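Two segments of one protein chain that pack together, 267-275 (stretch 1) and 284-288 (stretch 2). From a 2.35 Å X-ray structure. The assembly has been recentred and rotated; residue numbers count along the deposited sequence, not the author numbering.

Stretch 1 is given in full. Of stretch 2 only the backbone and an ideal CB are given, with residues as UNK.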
ATOM      1  N   GLY B 267       1.465  -9.612  -4.898  1.00 28.64           N
ATOM      2  CA  GLY B 267       1.411  -8.568  -3.892  1.00 26.76           C
ATOM      3  C   GLY B 267       1.208  -7.164  -4.442  1.00 31.54           C
ATOM      4  O   GLY B 267       1.758  -6.798  -5.489  1.00 28.35           O
ATOM      5  N   THR B 268       0.431  -6.359  -3.726  1.00 30.25           N
ATOM      6  CA  THR B 268       0.257  -4.960  -4.079  1.00 30.67           C
ATOM      7  C   THR B 268       1.426  -4.144  -3.544  1.00 32.02           C
ATOM      8  O   THR B 268       1.708  -4.161  -2.337  1.00 29.21           O
ATOM      9  CB  THR B 268      -1.065  -4.429  -3.518  1.00 34.49           C
ATOM     10  OG1 THR B 268      -2.158  -5.195  -4.053  1.00 33.71           O
ATOM     11  CG2 THR B 268      -1.243  -2.958  -3.888  1.00 32.69           C
ATOM     12  N   PHE B 269       2.091  -3.414  -4.446  1.00 28.83           N
ATOM     13  CA  PHE B 269       3.293  -2.632  -4.144  1.00 31.13           C
ATOM     14  C   PHE B 269       4.428  -3.568  -3.757  1.00 31.58           C
ATOM     15  O   PHE B 269       5.328  -3.813  -4.564  1.00 31.26           O
ATOM     16  CB  PHE B 269       3.056  -1.584  -3.041  1.00 27.49           C
ATOM     17  CG  PHE B 269       2.110  -0.481  -3.435  1.00 32.01           C
ATOM     18  CD1 PHE B 269       2.248   0.181  -4.663  1.00 30.63           C
ATOM     19  CD2 PHE B 269       1.089  -0.083  -2.573  1.00 33.86           C
ATOM     20  CE1 PHE B 269       1.379   1.222  -5.020  1.00 29.35           C
ATOM     21  CE2 PHE B 269       0.197   0.954  -2.935  1.00 31.93           C
ATOM     22  CZ  PHE B 269       0.348   1.602  -4.155  1.00 30.87           C
ATOM     23  N   LEU B 270       4.393  -4.109  -2.542  1.00 33.33           N
ATOM     24  CA  LEU B 270       5.386  -5.074  -2.094  1.00 33.78           C
ATOM     25  C   LEU B 270       4.871  -6.493  -2.290  1.00 33.11           C
ATOM     26  O   LEU B 270       3.670  -6.723  -2.444  1.00 32.51           O
ATOM     27  CB  LEU B 270       5.737  -4.847  -0.621  1.00 36.44           C
ATOM     28  CG  LEU B 270       6.293  -3.448  -0.331  1.00 35.95           C
ATOM     29  CD1 LEU B 270       6.257  -3.159   1.175  1.00 38.61           C
ATOM     30  CD2 LEU B 270       7.719  -3.323  -0.878  1.00 33.43           C
ATOM     31  N   LEU B 271       5.808  -7.440  -2.293  1.00 30.54           N
ATOM     32  CA  LEU B 271       5.478  -8.854  -2.229  1.00 31.36           C
ATOM     33  C   LEU B 271       4.663  -9.140  -0.967  1.00 34.61           C
ATOM     34  O   LEU B 271       5.105  -8.853   0.153  1.00 33.33           O
ATOM     35  CB  LEU B 271       6.772  -9.668  -2.244  1.00 31.88           C
ATOM     36  CG  LEU B 271       6.713 -11.162  -2.561  1.00 32.87           C
ATOM     37  CD1 LEU B 271       6.253 -11.438  -3.992  1.00 27.83           C
ATOM     38  CD2 LEU B 271       8.060 -11.804  -2.299  1.00 32.09           C
ATOM     39  N   GLY B 272       3.457  -9.677  -1.143  1.00 34.09           N
ATOM     40  CA  GLY B 272       2.553  -9.890  -0.028  1.00 28.56           C
ATOM     41  C   GLY B 272       1.611  -8.739   0.272  1.00 31.92           C
ATOM     42  O   GLY B 272       0.698  -8.913   1.088  1.00 34.88           O
ATOM     43  N   GLY B 273       1.788  -7.575  -0.361  1.00 30.89           N
ATOM     44  CA  GLY B 273       0.920  -6.446  -0.073  1.00 29.90           C
ATOM     45  C   GLY B 273      -0.530  -6.717  -0.438  1.00 31.54           C
ATOM     46  O   GLY B 273      -0.842  -7.517  -1.320  1.00 31.81           O
ATOM     47  N   GLU B 274      -1.435  -6.032   0.249  1.00 32.62           N
ATOM     48  CA  GLU B 274      -2.866  -6.262   0.094  1.00 33.08           C
ATOM     49  C   GLU B 274      -3.574  -4.965  -0.282  1.00 34.92           C
ATOM     50  O   GLU B 274      -3.246  -3.888   0.234  1.00 31.16           O
ATOM     51  CB  GLU B 274      -3.476  -6.827   1.384  1.00 33.83           C
ATOM     52  CG  GLU B 274      -3.093  -8.282   1.678  1.00 38.58           C
ATOM     53  CD  GLU B 274      -3.936  -8.881   2.815  1.00 46.67           C
ATOM     54  OE1 GLU B 274      -3.571  -8.710   4.002  1.00 45.54           O
ATOM     55  OE2 GLU B 274      -4.981  -9.498   2.516  1.00 51.97           O
ATOM     56  N   ARG B 275      -4.553  -5.082  -1.173  1.00 33.92           N
ATOM     57  CA  ARG B 275      -5.360  -3.960  -1.630  1.00 33.20           C
ATOM     58  C   ARG B 275      -6.758  -4.081  -1.040  1.00 34.00           C
ATOM     59  O   ARG B 275      -7.345  -5.166  -1.053  1.00 32.50           O
ATOM     60  CB  ARG B 275      -5.426  -3.945  -3.156  1.00 32.88           C
ATOM     61  CG  ARG B 275      -6.399  -2.923  -3.775  1.00 36.01           C
ATOM     62  CD  ARG B 275      -5.978  -2.650  -5.229  1.00 30.60           C
ATOM     63  NE  ARG B 275      -6.937  -1.854  -5.979  1.00 34.32           N
ATOM     64  CZ  ARG B 275      -7.983  -2.354  -6.632  1.00 34.42           C
ATOM     65  NH1 ARG B 275      -8.225  -3.660  -6.629  1.00 35.25           N
ATOM     66  NH2 ARG B 275      -8.780  -1.545  -7.302  1.00 32.81           N
ATOM     67  N   UNK B 284      -7.153   1.692   0.137  1.00 31.09           N
ATOM     68  CA  UNK B 284      -5.966   1.711   0.973  1.00 32.81           C
ATOM     69  C   UNK B 284      -5.267   0.376   0.795  1.00 32.67           C
ATOM     70  O   UNK B 284      -5.863  -0.607   0.340  1.00 36.49           O
ATOM     71  CB  UNK B 284      -6.310   1.974   2.441  1.00 32.81           C
ATOM     72  N   UNK B 285      -3.991   0.343   1.147  1.00 30.59           N
ATOM     73  CA  UNK B 285      -3.225  -0.887   1.056  1.00 33.56           C
ATOM     74  C   UNK B 285      -2.615  -1.217   2.411  1.00 32.68           C
ATOM     75  O   UNK B 285      -2.366  -0.332   3.235  1.00 32.91           O
ATOM     76  CB  UNK B 285      -2.136  -0.771  -0.013  1.00 33.56           C
ATOM     77  N   UNK B 286      -2.360  -2.500   2.633  1.00 32.75           N
ATOM     78  CA  UNK B 286      -1.746  -2.935   3.873  1.00 33.85           C
ATOM     79  C   UNK B 286      -0.625  -3.905   3.560  1.00 34.28           C
ATOM     80  O   UNK B 286      -0.698  -4.677   2.605  1.00 36.83           O
ATOM     81  CB  UNK B 286      -2.777  -3.576   4.804  1.00 33.85           C
ATOM     82  N   UNK B 287       0.422  -3.851   4.371  1.00 39.37           N
ATOM     83  CA  UNK B 287       1.481  -4.844   4.329  1.00 36.31           C
ATOM     84  C   UNK B 287       1.662  -5.408   5.729  1.00 36.81           C
ATOM     85  O   UNK B 287       1.673  -4.656   6.706  1.00 37.10           O
ATOM     86  CB  UNK B 287       2.786  -4.245   3.801  1.00 36.31           C
ATOM     87  N   UNK B 288       1.821  -6.725   5.832  1.00 36.95           N
ATOM     88  CA  UNK B 288       1.884  -7.362   7.145  1.00 37.58           C
ATOM     89  C   UNK B 288       2.999  -8.399   7.193  1.00 35.92           C
ATOM     90  O   UNK B 288       3.069  -9.272   6.323  1.00 36.13           O
ATOM     91  CB  UNK B 288       0.543  -8.014   7.489  1.00 37.58           C
TER

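Stretch 2 is extended throughout, with phi between -124° and -137° and psi between 129° and 161°, and it runs antiparallel to the end of stretch 1. The pairing is set by main-chain atoms: Glu274 N donates to O of position 286 (2.8 Å, 154° at the hydrogen), and N of 286 donates to Glu274 O (2.9 Å, 159°). Side chain identity at 286 is therefore not fixed by the register.

At position 284 CA-to-CB points away, and the ideal CB has nothing of stretch 1 within 5.5 Å. Stretch 1 hardly constrains the choice. The residue is Phe284, whose side chain comes no nearer than 6.2 Å, from Phe284 CD2 to Glu274 O.

Position 285 is opposite Arg275 in a non-hydrogen-bonded pair (CA to CA 4.6 Å), and both side chains lie on the same face of the sheet. The ideal CB lies 3.3 Å from Glu274 O, which already accepts from N of 286, 4.1 Å from Phe269 CE2 and 4.5 Å from Thr268 CG2, so the side chain runs on into largely apolar surroundings; leucine, isoleucine or methionine would all be plausible. It is Met285, which has the largest covered area of stretch 2. With chi1 m and chi2 p, its CG lies 3.6 Å from Thr268 CG2 and 3.7 Å from Phe269 CE2. SD stands 5.0 Å from the Phe269 ring centroid, obliquely at 68° off the normal, while CE reaches 4.1 Å from Arg275 CD, touching the aliphatic part of that side chain.

Position 286 shares the other face with Glu274. The ideal CB is 4.6 Å from Glu274 O, and the neighbouring carboxylate would suit a small polar or a basic side chain, although a beta-branched apolar one would also fit a strand. Thr286 is found: its OG1 is 3.5 Å from Glu274 CB, and water 3 links the side chains, 2.7 Å from Thr286 OG1 and donating to Glu274 OE1 at 2.5 Å.

At position 287 CB points sideways, 4.5 Å from Leu270 CD1 and 4.8 Å from Gly273 CA. The type II turn from Leu270 to Gly273 offers an apolar methyl and main-chain atoms without a side chain at Gly272, favouring a long, flat group; leucine or methionine could also reach. Tyr287, chi1 t, lays one ring face over Leu270 CD1 (4.2 Å from Leu270 CD1 to Tyr287 CG) and turns its edge to the turn, CE1 being 3.2 Å from Leu271 O. Water 1 joins Tyr287 OH (2.7 Å) to Leu271 O (2.8 Å).

At position 288 CA-to-CB points sideways, and the ideal CB is 5.4 Å from Glu274 OE1, a loose constraint; apolar, aromatic or polar side chains would all do. In Phe288 the end of the side chain leads away from stretch 1; water 2 bridges its N, weakly (2.8 Å), to Gly272 O (2.9 Å).

Stretch 2 (284-288) FMTYF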
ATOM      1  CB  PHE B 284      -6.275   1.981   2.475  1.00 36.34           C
ATOM      2  CG  PHE B 284      -7.122   0.914   3.157  1.00 34.69           C
ATOM      3  CD1 PHE B 284      -8.515   0.951   3.084  1.00 32.78           C
ATOM      4  CD2 PHE B 284      -6.527  -0.095   3.917  1.00 35.10           C
ATOM      5  CE1 PHE B 284      -9.289  -0.015   3.732  1.00 35.26           C
ATOM      6  CE2 PHE B 284      -7.297  -1.063   4.574  1.00 28.90           C
ATOM      7  CZ  PHE B 284      -8.672  -1.027   4.478  1.00 31.67           C
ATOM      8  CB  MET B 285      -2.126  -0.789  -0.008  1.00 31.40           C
ATOM      9  CG  MET B 285      -2.687  -0.847  -1.410  1.00 33.15           C
ATOM     10  SD  MET B 285      -3.405   0.716  -1.881  1.00 35.32           S
ATOM     11  CE  MET B 285      -3.692   0.392  -3.635  1.00 33.00           C
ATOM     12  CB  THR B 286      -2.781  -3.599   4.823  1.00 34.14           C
ATOM     13  OG1 THR B 286      -3.366  -4.731   4.176  1.00 33.84           O
ATOM     14  CG2 THR B 286      -3.889  -2.618   5.198  1.00 31.13           C
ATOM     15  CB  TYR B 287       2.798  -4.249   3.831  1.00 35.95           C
ATOM     16  CG  TYR B 287       3.891  -5.287   3.850  1.00 36.23           C
ATOM     17  CD1 TYR B 287       3.932  -6.274   2.885  1.00 30.96           C
ATOM     18  CD2 TYR B 287       4.841  -5.314   4.867  1.00 36.92           C
ATOM     19  CE1 TYR B 287       4.891  -7.235   2.897  1.00 34.04           C
ATOM     20  CE2 TYR B 287       5.816  -6.279   4.899  1.00 34.92           C
ATOM     21  CZ  TYR B 287       5.834  -7.239   3.909  1.00 37.57           C
ATOM     22  OH  TYR B 287       6.797  -8.207   3.915  1.00 36.16           O
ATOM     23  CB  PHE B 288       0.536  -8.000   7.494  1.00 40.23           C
ATOM     24  CG  PHE B 288       0.576  -8.938   8.679  1.00 38.73           C
ATOM     25  CD1 PHE B 288       0.738  -8.449   9.973  1.00 37.50           C
ATOM     26  CD2 PHE B 288       0.406 -10.303   8.496  1.00 39.15           C
ATOM     27  CE1 PHE B 288       0.750  -9.322  11.071  1.00 40.88           C
ATOM     28  CE2 PHE B 288       0.408 -11.178   9.583  1.00 45.27           C
ATOM     29  CZ  PHE B 288       0.582 -10.685  10.875  1.00 39.63           C
TER
HETATM   30  O   HOH W   1       7.580  -8.382   1.309  1.00 35.06           O
HETATM   31  O   HOH W   2       0.422  -8.130   3.838  1.00 31.43           O
HETATM   32  O   HOH W   3      -1.879  -6.952   4.680  1.00 37.02           O
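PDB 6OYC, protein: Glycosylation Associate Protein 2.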